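Local coordinates for protein secreted effector CSEP0064 (Blumeria graminis f. sp. hordei, PDB 6FMB) that binds host RNA without cleaving it and protects host ribosomal RNA from degradation triggered by ribosome-inactivating proteins, which keeps the infected plant cell alive, at residues A3-D8 / S79-F84; R15-A20 / Y70-N75. One frame throughout, in Å; residues are numbered along the deposited sequence.

Contact 1. Residues A3-D8 / S79-F84; sequences AYWDCD and SYLEVF
Trp-5 lays one face of its indole against Val-83. The methyl CG2 of Val-83 sits 3.5 Å from the centroid of the five-membered ring and only 5° off the ring normal. This is a CH-pi contact made over the pyrrole part of the indole. The torsion of Val-83 sets it up: CG1 is anti to the backbone N (chi1 -173°), and CG2 is left beside that N, under the ring. CG1 takes the other neighbour and lies 3.8 Å from SG of Cys-7. One valine thus packs against both inward side chains of strand 4-7. Cys-7 is itself joined to Cys-93 by a disulfide, which ties strand 4-7 to the segment just before strand 94-96.

The packing thins toward Leu-81. Its methyl CD2 reaches the benzo part of the indole obliquely, and the nearest pair is CH2 of Trp-5 with CD2 of Leu-81 at 4.1 Å. The polar edge of the indole meets water instead of protein. NE1 of Trp-5 donates to a water 3.0 Å away, which lies in the ring plane. The same water donates to the backbone O of Leu-81 at 2.9 Å. It bridges the two segments where their backbones do not pair directly.

The helix 14-24 also touches the indole, through Glu-14 and Val-17. Strands 4-7 and 81-84 run at 38° to each other and belong to different sheets. Apolar packing between the three-stranded sheet of 10-13, 4-7 and 94-96 and the edge of the central antiparallel sheet, beside a disulfide, is consistent with the fungal RNase-like fold.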
ATOM      1  N   ALA A   3       0.615 -16.703  -1.354  1.00 20.83           N
ATOM      2  CA  ALA A   3       0.599 -15.663  -2.374  1.00 20.45           C
ATOM      3  C   ALA A   3       1.538 -14.550  -1.957  1.00 17.64           C
ATOM      4  O   ALA A   3       1.915 -14.459  -0.787  1.00 18.48           O
ATOM      5  CB  ALA A   3      -0.808 -15.119  -2.536  1.00 23.90           C
ATOM      6  N   TYR A   4       1.921 -13.713  -2.919  1.00 15.72           N
ATOM      7  CA  TYR A   4       2.802 -12.567  -2.650  1.00 14.64           C
ATOM      8  C   TYR A   4       2.703 -11.581  -3.794  1.00 15.15           C
ATOM      9  O   TYR A   4       2.034 -11.847  -4.797  1.00 14.84           O
ATOM     10  CB  TYR A   4       4.255 -13.012  -2.415  1.00 14.31           C
ATOM     11  CG  TYR A   4       4.918 -13.676  -3.624  1.00 15.62           C
ATOM     12  CD1 TYR A   4       5.611 -12.916  -4.566  1.00 15.64           C
ATOM     13  CD2 TYR A   4       4.856 -15.057  -3.828  1.00 17.32           C
ATOM     14  CE1 TYR A   4       6.214 -13.501  -5.668  1.00 18.63           C
ATOM     15  CE2 TYR A   4       5.461 -15.649  -4.924  1.00 21.09           C
ATOM     16  CZ  TYR A   4       6.136 -14.866  -5.840  1.00 21.34           C
ATOM     17  OH  TYR A   4       6.746 -15.443  -6.936  1.00 28.51           O
ATOM     18  N   TRP A   5       3.313 -10.414  -3.623  1.00 14.53           N
ATOM     19  CA  TRP A   5       3.446  -9.467  -4.714  1.00 14.75           C
ATOM     20  C   TRP A   5       4.920  -9.415  -5.157  1.00 14.12           C
ATOM     21  O   TRP A   5       5.838  -9.395  -4.335  1.00 15.26           O
ATOM     22  CB  TRP A   5       2.941  -8.075  -4.296  1.00 14.90           C
ATOM     23  CG  TRP A   5       1.420  -7.835  -4.426  1.00 15.37           C
ATOM     24  CD1 TRP A   5       0.789  -7.181  -5.446  1.00 16.46           C
ATOM     25  CD2 TRP A   5       0.388  -8.252  -3.532  1.00 16.31           C
ATOM     26  NE1 TRP A   5      -0.547  -7.146  -5.242  1.00 18.61           N
ATOM     27  CE2 TRP A   5      -0.832  -7.773  -4.062  1.00 16.55           C
ATOM     28  CE3 TRP A   5       0.371  -8.929  -2.326  1.00 15.72           C
ATOM     29  CZ2 TRP A   5      -2.032  -7.984  -3.452  1.00 17.85           C
ATOM     30  CZ3 TRP A   5      -0.800  -9.129  -1.727  1.00 18.38           C
ATOM     31  CH2 TRP A   5      -2.016  -8.673  -2.281  1.00 20.40           C
ATOM     32  N   ASP A   6       5.142  -9.426  -6.472  1.00 13.35           N
ATOM     33  CA  ASP A   6       6.471  -9.263  -7.068  1.00 12.75           C
ATOM     34  C   ASP A   6       6.629  -7.781  -7.402  1.00 12.31           C
ATOM     35  O   ASP A   6       5.981  -7.282  -8.322  1.00 13.43           O
ATOM     36  CB  ASP A   6       6.582 -10.118  -8.334  1.00 14.69           C
ATOM     37  CG  ASP A   6       7.864  -9.872  -9.123  1.00 16.63           C
ATOM     38  OD1 ASP A   6       8.727  -9.084  -8.699  1.00 16.57           O
ATOM     39  OD2 ASP A   6       8.016 -10.499 -10.187  1.00 22.59           O
ATOM     40  N   CYS A   7       7.482  -7.086  -6.657  1.00 13.21           N
ATOM     41  CA  CYS A   7       7.778  -5.675  -6.914  1.00 14.60           C
ATOM     42  C   CYS A   7       9.152  -5.579  -7.560  1.00 17.18           C
ATOM     43  O   CYS A   7      10.158  -5.556  -6.868  1.00 18.40           O
ATOM     44  CB  CYS A   7       7.738  -4.847  -5.620  1.00 15.99           C
ATOM     45  SG  CYS A   7       6.102  -4.605  -4.901  1.00 14.71           S
ATOM     46  N   ASP A   8       9.191  -5.554  -8.891  1.00 20.43           N
ATOM     47  CA  ASP A   8      10.444  -5.339  -9.618  1.00 22.63           C
ATOM     48  C   ASP A   8      11.553  -6.323  -9.172  1.00 23.79           C
ATOM     49  O   ASP A   8      12.699  -5.932  -8.991  1.00 27.80           O
ATOM     50  CB  ASP A   8      10.862  -3.867  -9.379  1.00 26.22           C
ATOM     51  CG  ASP A   8      11.622  -3.228 -10.541  1.00 27.54           C
ATOM     52  OD1 ASP A   8      11.909  -3.865 -11.577  1.00 28.49           O
ATOM     53  OD2 ASP A   8      11.945  -2.035 -10.377  1.00 29.23           O
ATOM     54  N   SER A  79     -11.351  -3.874  -1.685  1.00 15.73           N
ATOM     55  CA  SER A  79     -11.956  -4.207  -3.015  1.00 14.05           C
ATOM     56  C   SER A  79     -11.226  -3.504  -4.136  1.00 11.61           C
ATOM     57  O   SER A  79     -11.306  -3.922  -5.280  1.00 10.76           O
ATOM     58  CB  SER A  79     -13.443  -3.864  -3.065  1.00 14.24           C
ATOM     59  OG  SER A  79     -13.716  -2.487  -2.862  1.00 16.83           O
ATOM     60  N   TYR A  80     -10.516  -2.429  -3.783  1.00 10.57           N
ATOM     61  CA  TYR A  80      -9.392  -1.922  -4.583  1.00  9.97           C
ATOM     62  C   TYR A  80      -8.133  -2.136  -3.747  1.00  9.81           C
ATOM     63  O   TYR A  80      -8.066  -1.661  -2.606  1.00 10.26           O
ATOM     64  CB  TYR A  80      -9.521  -0.417  -4.917  1.00 10.05           C
ATOM     65  CG  TYR A  80      -8.276   0.131  -5.593  1.00 10.01           C
ATOM     66  CD1 TYR A  80      -7.749  -0.469  -6.729  1.00 10.27           C
ATOM     67  CD2 TYR A  80      -7.572   1.199  -5.050  1.00 10.52           C
ATOM     68  CE1 TYR A  80      -6.576  -0.025  -7.309  1.00 11.81           C
ATOM     69  CE2 TYR A  80      -6.399   1.645  -5.614  1.00 12.92           C
ATOM     70  CZ  TYR A  80      -5.909   1.044  -6.753  1.00 13.90           C
ATOM     71  OH  TYR A  80      -4.731   1.521  -7.274  1.00 15.85           O
ATOM     72  N   LEU A  81      -7.152  -2.842  -4.302  1.00  9.57           N
ATOM     73  CA  LEU A  81      -5.869  -3.057  -3.618  1.00  9.36           C
ATOM     74  C   LEU A  81      -4.786  -3.256  -4.666  1.00  9.51           C
ATOM     75  O   LEU A  81      -4.881  -4.181  -5.474  1.00 10.15           O
ATOM     76  CB  LEU A  81      -5.930  -4.280  -2.698  1.00 10.40           C
ATOM     77  CG  LEU A  81      -4.634  -4.721  -2.027  1.00 10.71           C
ATOM     78  CD1 LEU A  81      -4.017  -3.611  -1.181  1.00 11.59           C
ATOM     79  CD2 LEU A  81      -4.885  -5.973  -1.193  1.00 12.49           C
ATOM     80  N   GLU A  82      -3.785  -2.374  -4.668  1.00  9.30           N
ATOM     81  CA  GLU A  82      -2.612  -2.516  -5.514  1.00  9.80           C
ATOM     82  C   GLU A  82      -1.355  -2.155  -4.714  1.00  9.67           C
ATOM     83  O   GLU A  82      -1.417  -1.405  -3.748  1.00  9.97           O
ATOM     84  CB  GLU A  82      -2.733  -1.648  -6.775  1.00 11.78           C
ATOM     85  CG  GLU A  82      -3.688  -2.156  -7.861  1.00 13.93           C
ATOM     86  CD  GLU A  82      -3.695  -1.321  -9.134  1.00 15.46           C
ATOM     87  OE1 GLU A  82      -3.675  -0.093  -9.069  1.00 16.14           O
ATOM     88  OE2 GLU A  82      -3.807  -1.926 -10.211  1.00 22.89           O
ATOM     89  N   VAL A  83      -0.238  -2.712  -5.153  1.00  9.42           N
ATOM     90  CA  VAL A  83       1.061  -2.531  -4.532  1.00  8.93           C
ATOM     91  C   VAL A  83       2.030  -1.947  -5.569  1.00  9.07           C
ATOM     92  O   VAL A  83       2.014  -2.339  -6.741  1.00 10.06           O
ATOM     93  CB  VAL A  83       1.603  -3.854  -3.927  1.00  9.96           C
ATOM     94  CG1 VAL A  83       2.890  -3.646  -3.133  1.00 11.68           C
ATOM     95  CG2 VAL A  83       0.528  -4.516  -3.051  1.00 10.83           C
ATOM     96  N   PHE A  84       2.878  -1.021  -5.116  1.00 10.05           N
ATOM     97  CA  PHE A  84       3.807  -0.282  -5.976  1.00 10.18           C
ATOM     98  C   PHE A  84       5.178  -0.161  -5.343  1.00 11.24           C
ATOM     99  O   PHE A  84       5.313  -0.199  -4.123  1.00 11.80           O
ATOM    100  CB  PHE A  84       3.287   1.148  -6.228  1.00 12.67           C
ATOM    101  CG  PHE A  84       1.937   1.164  -6.829  1.00 12.90           C
ATOM    102  CD1 PHE A  84       1.784   1.102  -8.201  1.00 12.96           C
ATOM    103  CD2 PHE A  84       0.814   1.150  -6.026  1.00 13.26           C
ATOM    104  CE1 PHE A  84       0.515   1.047  -8.774  1.00 15.82           C
ATOM    105  CE2 PHE A  84      -0.442   1.074  -6.585  1.00 15.85           C
ATOM    106  CZ  PHE A  84      -0.601   1.012  -7.959  1.00 15.07           C
TER
HETATM  107  O   HOH W   1      -2.966  -6.024  -6.697  1.00 23.01           O

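Contact 2. Residues R15-A20 / Y70-N75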
ATOM      1  N   ARG A  15       1.191 -11.136   3.879  1.00 10.28           N
ATOM      2  CA  ARG A  15       0.741 -10.717   5.207  0.50 10.23           C
ATOM      3  C   ARG A  15       1.104  -9.263   5.504  1.00 10.18           C
ATOM      4  O   ARG A  15       0.401  -8.580   6.270  1.00  9.55           O
ATOM      5  CB  ARG A  15       1.245 -11.665   6.301  0.50 11.67           C
ATOM      6  CG  ARG A  15       2.699 -11.541   6.731  0.50 11.32           C
ATOM      7  CD  ARG A  15       3.030 -12.721   7.654  0.50 12.48           C
ATOM      8  NE  ARG A  15       4.206 -12.556   8.500  0.50 12.35           N
ATOM      9  CZ  ARG A  15       4.533 -13.371   9.514  0.50 10.22           C
ATOM     10  NH1 ARG A  15       5.665 -13.163  10.223  0.50  9.73           N
ATOM     11  NH2 ARG A  15       3.728 -14.414   9.832  0.50  9.66           N
ATOM     12  N   ASN A  16       2.202  -8.790   4.895  1.00  9.11           N
ATOM     13  CA  ASN A  16       2.587  -7.382   5.042  1.00  9.27           C
ATOM     14  C   ASN A  16       1.595  -6.453   4.343  1.00  8.88           C
ATOM     15  O   ASN A  16       1.249  -5.379   4.845  1.00  9.23           O
ATOM     16  CB  ASN A  16       4.005  -7.096   4.491  1.00 10.16           C
ATOM     17  CG  ASN A  16       5.125  -7.658   5.352  1.00 11.17           C
ATOM     18  OD1 ASN A  16       4.889  -8.313   6.350  1.00 13.27           O
ATOM     19  ND2 ASN A  16       6.352  -7.360   4.962  1.00 11.25           N
ATOM     20  N   VAL A  17       1.130  -6.869   3.163  1.00  9.25           N
ATOM     21  CA  VAL A  17       0.171  -6.092   2.416  1.00  9.37           C
ATOM     22  C   VAL A  17      -1.155  -6.055   3.181  1.00  9.19           C
ATOM     23  O   VAL A  17      -1.737  -4.985   3.330  1.00 10.05           O
ATOM     24  CB  VAL A  17      -0.005  -6.642   0.978  1.00  9.36           C
ATOM     25  CG1 VAL A  17      -1.134  -5.942   0.235  1.00  9.86           C
ATOM     26  CG2 VAL A  17       1.315  -6.510   0.208  1.00 10.00           C
ATOM     27  N   ARG A  18      -1.595  -7.201   3.703  1.00  9.26           N
ATOM     28  CA  ARG A  18      -2.825  -7.244   4.489  1.00 10.05           C
ATOM     29  C   ARG A  18      -2.719  -6.353   5.738  1.00  9.55           C
ATOM     30  O   ARG A  18      -3.666  -5.644   6.087  1.00 10.46           O
ATOM     31  CB  ARG A  18      -3.153  -8.685   4.900  1.00 12.23           C
ATOM     32  CG  ARG A  18      -3.578  -9.695   3.845  1.00 17.61           C
ATOM     33  CD  ARG A  18      -4.245 -10.907   4.546  1.00 23.67           C
ATOM     34  NE  ARG A  18      -3.460 -11.411   5.709  1.00 26.23           N
ATOM     35  CZ  ARG A  18      -2.591 -12.427   5.678  1.00 22.96           C
ATOM     36  NH1 ARG A  18      -1.912 -12.770   6.769  1.00 24.56           N
ATOM     37  NH2 ARG A  18      -2.376 -13.098   4.559  1.00 26.99           N
ATOM     38  N   ALA A  19      -1.566  -6.370   6.414  1.00  8.77           N
ATOM     39  CA  ALA A  19      -1.344  -5.495   7.582  1.00  9.28           C
ATOM     40  C   ALA A  19      -1.426  -4.022   7.162  1.00  9.93           C
ATOM     41  O   ALA A  19      -1.993  -3.197   7.885  1.00  9.80           O
ATOM     42  CB  ALA A  19      -0.012  -5.797   8.235  1.00  9.34           C
ATOM     43  N   ALA A  20      -0.834  -3.681   6.025  1.00  9.20           N
ATOM     44  CA  ALA A  20      -0.885  -2.284   5.550  1.00  9.69           C
ATOM     45  C   ALA A  20      -2.321  -1.826   5.247  1.00  9.64           C
ATOM     46  O   ALA A  20      -2.627  -0.646   5.440  1.00 10.35           O
ATOM     47  CB  ALA A  20       0.036  -2.076   4.358  1.00 10.08           C
ATOM     48  N   TYR A  70       8.325   0.836  -1.024  1.00 10.15           N
ATOM     49  CA  TYR A  70       7.103   0.169  -1.495  1.00  9.81           C
ATOM     50  C   TYR A  70       5.911   0.750  -0.764  1.00  9.18           C
ATOM     51  O   TYR A  70       6.025   1.175   0.393  1.00  9.42           O
ATOM     52  CB  TYR A  70       7.142  -1.354  -1.235  1.00 11.02           C
ATOM     53  CG  TYR A  70       8.452  -1.992  -1.652  1.00 11.57           C
ATOM     54  CD1 TYR A  70       8.708  -2.268  -2.991  1.00 12.57           C
ATOM     55  CD2 TYR A  70       9.455  -2.279  -0.722  1.00 12.58           C
ATOM     56  CE1 TYR A  70       9.905  -2.837  -3.397  1.00 15.26           C
ATOM     57  CE2 TYR A  70      10.662  -2.849  -1.128  1.00 15.10           C
ATOM     58  CZ  TYR A  70      10.879  -3.108  -2.472  1.00 15.82           C
ATOM     59  OH  TYR A  70      12.059  -3.650  -2.915  1.00 21.23           O
ATOM     60  N   TYR A  71       4.753   0.737  -1.418  1.00  8.96           N
ATOM     61  CA  TYR A  71       3.530   1.203  -0.771  1.00  9.49           C
ATOM     62  C   TYR A  71       2.316   0.542  -1.368  1.00  9.08           C
ATOM     63  O   TYR A  71       2.365   0.014  -2.479  1.00  9.98           O
ATOM     64  CB  TYR A  71       3.396   2.735  -0.842  1.00 10.29           C
ATOM     65  CG  TYR A  71       3.325   3.325  -2.245  1.00 10.11           C
ATOM     66  CD1 TYR A  71       2.098   3.488  -2.886  1.00 11.23           C
ATOM     67  CD2 TYR A  71       4.473   3.782  -2.898  1.00 11.36           C
ATOM     68  CE1 TYR A  71       2.028   4.045  -4.146  1.00 12.61           C
ATOM     69  CE2 TYR A  71       4.400   4.353  -4.166  1.00 12.09           C
ATOM     70  CZ  TYR A  71       3.179   4.470  -4.788  1.00 13.74           C
ATOM     71  OH  TYR A  71       3.108   5.031  -6.050  1.00 17.35           O
ATOM     72  N   ILE A  72       1.212   0.566  -0.623  1.00  9.14           N
ATOM     73  CA  ILE A  72      -0.078   0.112  -1.126  1.00  9.47           C
ATOM     74  C   ILE A  72      -0.995   1.302  -1.378  1.00  9.28           C
ATOM     75  O   ILE A  72      -0.846   2.361  -0.766  1.00  9.38           O
ATOM     76  CB  ILE A  72      -0.744  -0.910  -0.168  1.00 10.37           C
ATOM     77  CG1 ILE A  72      -1.321  -0.265   1.100  1.00 11.06           C
ATOM     78  CG2 ILE A  72       0.249  -2.011   0.199  1.00 11.32           C
ATOM     79  CD1 ILE A  72      -2.357  -1.145   1.761  1.00 12.26           C
ATOM     80  N   LEU A  73      -1.946   1.080  -2.278  1.00  9.70           N
ATOM     81  CA  LEU A  73      -3.153   1.911  -2.390  1.00  9.97           C
ATOM     82  C   LEU A  73      -4.336   0.986  -2.144  1.00  9.67           C
ATOM     83  O   LEU A  73      -4.403  -0.116  -2.726  1.00 10.37           O
ATOM     84  CB  LEU A  73      -3.275   2.573  -3.762  1.00 11.02           C
ATOM     85  CG  LEU A  73      -2.172   3.550  -4.171  1.00 12.98           C
ATOM     86  CD1 LEU A  73      -2.397   4.057  -5.582  1.00 15.05           C
ATOM     87  CD2 LEU A  73      -2.088   4.728  -3.227  1.00 14.83           C
ATOM     88  N   THR A  74      -5.267   1.416  -1.294  1.00  9.85           N
ATOM     89  CA  THR A  74      -6.407   0.582  -0.935  1.00  9.49           C
ATOM     90  C   THR A  74      -7.626   1.407  -0.555  1.00  8.78           C
ATOM     91  O   THR A  74      -7.473   2.518  -0.040  1.00  9.51           O
ATOM     92  CB  THR A  74      -6.006  -0.350   0.247  1.00 11.02           C
ATOM     93  OG1 THR A  74      -7.014  -1.341   0.456  1.00 11.22           O
ATOM     94  CG2 THR A  74      -5.722   0.433   1.552  1.00 11.08           C
ATOM     95  N   ASN A  75      -8.821   0.870  -0.785  1.00  9.50           N
ATOM     96  CA  ASN A  75     -10.014   1.409  -0.142  1.00 10.86           C
ATOM     97  C   ASN A  75     -10.247   0.602   1.160  1.00 12.21           C
ATOM     98  O   ASN A  75      -9.454  -0.302   1.506  1.00 12.83           O
ATOM     99  CB  ASN A  75     -11.215   1.499  -1.104  1.00 11.09           C
ATOM    100  CG  ASN A  75     -11.669   0.166  -1.631  1.00 11.23           C
ATOM    101  OD1 ASN A  75     -11.187  -0.880  -1.194  1.00 11.50           O
ATOM    102  ND2 ASN A  75     -12.605   0.191  -2.580  1.00 11.99           N
TER
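Ile-72 overlaps Ala-20 with the end of its side chain. Its CD1 lies 3.7 Å from CB of Ala-20. The same methyl comes within 3.6 Å of the backbone C of Ala-20, so it rests against the helix backbone as well as the small side chain. The first torsion explains the reach. CG1 of Ile-72 stands between the backbone N and the carbonyl carbon (chi1 74°), and chi2 near 160° extends CD1 away from CA, where it meets CB and C of Ala-20. The closest pair of CA atoms is also Ala-20 with Ile-72, at 7.1 Å. The short side chain of Ala-20 is consistent with this close approach.

The second branch of Ile-72 serves the preceding helical turn. Its CG2 lies 4.2 Å from CG1 of Val-17, and the two side chains cross at a slant. This pair is looser than the one at Ala-20. CG2 also lies near CB of Ala-20, so this one methyl touches two helix residues three positions apart.

All three residues are buried, and the contact between them is wholly apolar. Val-17 also touches Leu-81 and Val-83 on the next strand, and Ile-12 on strand 10-13. At one border Asn-16 uses ND2 to hold the backbone O of Glu-57 and of Ser-59. This links the helix to the loop after strand 51-56. An alpha helix packed by small and branched apolar residues on one face of a central antiparallel sheet is the core of the microbial RNase fold, here kept in a non-catalytic homologue.

In the fold
The centres of contacts 1 and 2 lie 8 Å apart, and both share the four-stranded antiparallel sheet. Strands 70-75 and 81-85 are successive in the chain and neighbours in that sheet. Their backbones pair through Phe-84 N with Tyr-71 O and Leu-73 N with Glu-82 O. Along the chain the order is 3-8, 15-20, 70-75, 79-84, so contact 1 encloses contact 2. Trp-5 and Val-17 also touch, which joins the two contacts on the helix side. Together they place the helix over the sheet and strand 4-7 against its edge strand, around shared apolar side chains, in this small disulfide-bonded secreted protein.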